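Local coordinates for spore germination protein GerM (PDB 6GZB) that is of unknown molecular function but affects both sporulation and germination in Bacillus subtilis, at residues 249-261 against 265-277. Numbering follows the deposited sequence.
Sequences TDFSEDVKLVSKP and DGRVTLDFNQSIF. With ACT (acetate ion), chain F.
L257 and F272 form a single beta bridge, their CA atoms 4.5 Å apart, between the loop 249-261 and the end of strand 267-272. Two backbone bonds flank it, V258 N to D271 O and N273 N to K256 O. After V258 the backbones are linked through a water, from S259 O to D271 N, and P261 CA comes up to T269 O.

N273 turns its amide back along the loop, with CG between its own backbone N and carbonyl carbon (chi1 60°). ND2 gives a nearly straight bond (174°) to D254 O, 3.1 Å away in the plane of the N273 amide. K256 NZ reaches the same oxygen from the opposite face of the D254 carbonyl plane. OD1 of N273 takes a weak bond from K256 N. A leucine here has no amide, and would probably leave K256 N without this acceptor and D254 O with one donor fewer.

S259 OG donates to D271 OD2 at 2.7 Å, on the anti side of OD2 and 24° out of the carboxylate plane. V258 CG2 packs against D271 CG. L257 CD2 lies over one face of the F272 ring, 4.1 Å from its centroid. I276 CG1 covers the opposite face.

L270 touches helix 289-299. L257 and P261 meet helix 229-239. The loop thus joins this helix to the mixed sheet of the second tandem GerMN domain.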
# COMPACT_ATOMS: atom_id res chain seq x y z
N THR A 249 -9.16 -11.85 5.67
CA THR A 249 -7.86 -12.18 6.24
C THR A 249 -7.73 -13.68 6.13
O THR A 249 -8.71 -14.38 6.24
CB THR A 249 -7.71 -11.74 7.72
OG1 THR A 249 -6.33 -11.59 8.05
CG2 THR A 249 -8.26 -12.74 8.62
N ASP A 250 -6.54 -14.18 5.86
CA ASP A 250 -6.38 -15.60 5.83
C ASP A 250 -5.79 -16.05 7.15
O ASP A 250 -5.47 -17.18 7.31
CB ASP A 250 -5.54 -16.07 4.65
CG ASP A 250 -5.75 -17.56 4.33
OD1 ASP A 250 -6.88 -18.04 4.39
OD2 ASP A 250 -4.79 -18.26 4.01
N PHE A 251 -5.68 -15.13 8.10
CA PHE A 251 -5.16 -15.45 9.43
C PHE A 251 -6.24 -16.11 10.27
O PHE A 251 -7.39 -15.71 10.23
CB PHE A 251 -4.69 -14.19 10.15
CG PHE A 251 -3.35 -13.71 9.72
CD1 PHE A 251 -3.18 -13.13 8.47
CD2 PHE A 251 -2.29 -13.73 10.59
CE1 PHE A 251 -1.94 -12.64 8.08
CE2 PHE A 251 -1.05 -13.27 10.20
CZ PHE A 251 -0.88 -12.71 8.95
N SER A 252 -5.84 -17.08 11.08
CA SER A 252 -6.66 -17.49 12.21
C SER A 252 -6.59 -16.42 13.29
O SER A 252 -5.55 -15.83 13.52
CB SER A 252 -6.16 -18.84 12.77
OG SER A 252 -6.42 -18.93 14.16
N GLU A 253 -7.71 -16.22 13.98
CA GLU A 253 -7.75 -15.24 15.06
C GLU A 253 -6.86 -15.61 16.23
O GLU A 253 -6.51 -14.75 17.04
CB GLU A 253 -9.19 -15.05 15.55
CG GLU A 253 -10.10 -14.44 14.50
CD GLU A 253 -11.34 -13.82 15.10
OE1 GLU A 253 -11.64 -12.65 14.77
OE2 GLU A 253 -12.01 -14.49 15.92
N ASP A 254 -6.46 -16.88 16.32
CA ASP A 254 -5.67 -17.34 17.47
C ASP A 254 -4.19 -17.10 17.27
O ASP A 254 -3.39 -17.35 18.16
CB ASP A 254 -5.93 -18.82 17.74
CG ASP A 254 -7.37 -19.10 18.12
OD1 ASP A 254 -7.95 -18.28 18.86
OD2 ASP A 254 -7.92 -20.12 17.66
N VAL A 255 -3.81 -16.62 16.09
CA VAL A 255 -2.41 -16.36 15.80
C VAL A 255 -1.83 -15.35 16.80
O VAL A 255 -2.42 -14.30 17.03
CB VAL A 255 -2.23 -15.81 14.37
CG1 VAL A 255 -0.87 -15.16 14.20
CG2 VAL A 255 -2.45 -16.92 13.36
N LYS A 256 -0.70 -15.70 17.41
CA LYS A 256 0.02 -14.82 18.33
C LYS A 256 1.51 -14.99 18.14
O LYS A 256 1.97 -16.05 17.72
CB LYS A 256 -0.32 -15.14 19.79
CG LYS A 256 -1.78 -14.93 20.17
CD LYS A 256 -2.05 -15.42 21.59
CE LYS A 256 -3.51 -15.80 21.78
NZ LYS A 256 -3.79 -17.21 21.36
N LEU A 257 2.27 -13.95 18.46
CA LEU A 257 3.70 -14.08 18.63
C LEU A 257 3.97 -14.69 20.01
O LEU A 257 3.30 -14.36 20.98
CB LEU A 257 4.39 -12.73 18.50
CG LEU A 257 4.24 -12.04 17.14
CD1 LEU A 257 4.93 -10.68 17.17
CD2 LEU A 257 4.80 -12.88 16.01
N VAL A 258 4.94 -15.61 20.07
CA VAL A 258 5.29 -16.28 21.33
C VAL A 258 6.61 -15.75 21.88
O VAL A 258 6.98 -16.06 23.00
CB VAL A 258 5.39 -17.81 21.14
CG1 VAL A 258 4.04 -18.40 20.79
CG2 VAL A 258 6.42 -18.15 20.08
N SER A 259 7.31 -14.95 21.08
CA SER A 259 8.47 -14.20 21.55
C SER A 259 8.35 -12.76 21.08
O SER A 259 7.66 -12.47 20.11
CB SER A 259 9.77 -14.78 20.99
OG SER A 259 9.77 -16.19 21.08
N LYS A 260 9.07 -11.86 21.73
CA LYS A 260 9.19 -10.51 21.23
C LYS A 260 9.92 -10.56 19.90
O LYS A 260 10.91 -11.26 19.77
CB LYS A 260 9.94 -9.62 22.22
CG LYS A 260 9.03 -8.83 23.16
CD LYS A 260 9.67 -8.56 24.52
CE LYS A 260 9.08 -9.44 25.62
NZ LYS A 260 7.67 -9.08 25.95
N PRO A 261 9.41 -9.83 18.90
CA PRO A 261 10.11 -9.78 17.63
C PRO A 261 11.51 -9.25 17.83
O PRO A 261 11.72 -8.42 18.71
CB PRO A 261 9.28 -8.80 16.78
CG PRO A 261 8.16 -8.32 17.65
CD PRO A 261 8.06 -9.25 18.81
N ASP A 265 19.60 -5.17 11.50
CA ASP A 265 19.98 -4.77 10.15
C ASP A 265 18.79 -4.84 9.19
O ASP A 265 18.96 -5.19 8.02
CB ASP A 265 21.11 -5.66 9.63
CG ASP A 265 22.43 -4.92 9.55
OD1 ASP A 265 22.61 -4.14 8.59
OD2 ASP A 265 23.28 -5.10 10.45
N GLY A 266 17.61 -4.48 9.67
CA GLY A 266 16.42 -4.40 8.82
C GLY A 266 15.71 -5.73 8.65
O GLY A 266 14.76 -5.84 7.89
N ARG A 267 16.21 -6.75 9.34
CA ARG A 267 15.63 -8.08 9.27
C ARG A 267 14.84 -8.34 10.53
O ARG A 267 15.38 -8.32 11.62
CB ARG A 267 16.71 -9.15 9.09
CG ARG A 267 17.57 -8.92 7.86
CD ARG A 267 18.44 -10.11 7.49
NE ARG A 267 19.70 -9.67 6.89
CZ ARG A 267 20.51 -10.45 6.19
NH1 ARG A 267 20.21 -11.72 5.98
NH2 ARG A 267 21.64 -9.95 5.70
N VAL A 268 13.54 -8.55 10.36
CA VAL A 268 12.67 -8.86 11.49
C VAL A 268 12.52 -10.36 11.61
O VAL A 268 12.28 -11.06 10.62
CB VAL A 268 11.28 -8.22 11.31
CG1 VAL A 268 10.35 -8.64 12.43
CG2 VAL A 268 11.42 -6.70 11.24
N THR A 269 12.60 -10.85 12.84
CA THR A 269 12.34 -12.25 13.12
C THR A 269 11.08 -12.41 13.95
O THR A 269 10.97 -11.85 15.04
CB THR A 269 13.52 -12.90 13.86
OG1 THR A 269 14.67 -12.86 13.02
CG2 THR A 269 13.21 -14.35 14.21
N LEU A 270 10.12 -13.15 13.41
CA LEU A 270 8.87 -13.41 14.10
C LEU A 270 8.82 -14.86 14.57
O LEU A 270 9.24 -15.77 13.87
CB LEU A 270 7.67 -13.15 13.17
CG LEU A 270 7.59 -11.78 12.51
CD1 LEU A 270 6.44 -11.74 11.52
CD2 LEU A 270 7.42 -10.70 13.57
N ASP A 271 8.24 -15.05 15.75
CA ASP A 271 8.12 -16.36 16.34
C ASP A 271 6.66 -16.59 16.66
O ASP A 271 6.10 -15.94 17.53
CB ASP A 271 8.97 -16.44 17.61
CG ASP A 271 9.19 -17.87 18.08
OD1 ASP A 271 8.74 -18.82 17.40
OD2 ASP A 271 9.81 -18.04 19.15
N PHE A 272 6.02 -17.42 15.88
CA PHE A 272 4.62 -17.64 16.01
C PHE A 272 4.24 -18.86 16.79
O PHE A 272 5.03 -19.70 17.07
CB PHE A 272 4.02 -17.84 14.63
CG PHE A 272 3.95 -16.62 13.79
CD1 PHE A 272 2.95 -15.71 13.96
CD2 PHE A 272 4.86 -16.41 12.80
CE1 PHE A 272 2.87 -14.60 13.19
CE2 PHE A 272 4.80 -15.29 12.02
CZ PHE A 272 3.79 -14.39 12.22
N ASN A 273 2.98 -18.92 17.13
CA ASN A 273 2.42 -20.09 17.73
C ASN A 273 1.95 -21.01 16.60
O ASN A 273 2.14 -20.73 15.45
CB ASN A 273 1.32 -19.77 18.74
CG ASN A 273 0.13 -19.03 18.16
OD1 ASN A 273 0.02 -18.81 17.00
ND2 ASN A 273 -0.77 -18.67 19.01
N GLN A 274 1.32 -22.11 16.94
CA GLN A 274 0.89 -23.07 15.94
C GLN A 274 -0.24 -22.64 15.02
O GLN A 274 -0.43 -23.23 13.99
CB GLN A 274 0.57 -24.41 16.59
CG GLN A 274 1.78 -25.31 16.73
CD GLN A 274 1.51 -26.65 17.42
OE1 GLN A 274 0.64 -27.41 17.02
NE2 GLN A 274 2.28 -26.93 18.44
N SER A 275 -1.00 -21.64 15.41
CA SER A 275 -2.11 -21.16 14.62
C SER A 275 -1.71 -20.54 13.29
O SER A 275 -2.49 -20.42 12.41
CB SER A 275 -2.92 -20.19 15.45
OG SER A 275 -3.41 -20.84 16.57
N ILE A 276 -0.46 -20.14 13.17
CA ILE A 276 0.05 -19.61 11.94
C ILE A 276 -0.03 -20.58 10.78
O ILE A 276 -0.14 -20.17 9.67
CB ILE A 276 1.47 -19.05 12.11
CG1 ILE A 276 1.78 -18.08 10.99
CG2 ILE A 276 2.52 -20.14 12.17
CD1 ILE A 276 0.79 -16.96 10.87
N PHE A 277 0.04 -21.88 11.02
CA PHE A 277 -0.09 -22.84 9.97
C PHE A 277 -1.30 -23.66 10.26
O PHE A 277 -1.96 -24.10 9.35
CB PHE A 277 1.16 -23.71 9.84
CG PHE A 277 1.44 -24.55 11.02
CD1 PHE A 277 0.68 -25.64 11.30
CD2 PHE A 277 2.48 -24.26 11.83
CE1 PHE A 277 0.95 -26.43 12.38
CE2 PHE A 277 2.75 -25.03 12.93
CZ PHE A 277 1.99 -26.11 13.20
C ACT F . 1.39 -23.08 20.66
O ACT F . 0.21 -23.45 20.48
OXT ACT F . 2.30 -23.45 19.90
CH3 ACT F . 1.73 -22.14 21.77
O HOH W 1 -3.34 -18.43 10.34
O HOH W 2 8.29 -12.73 17.47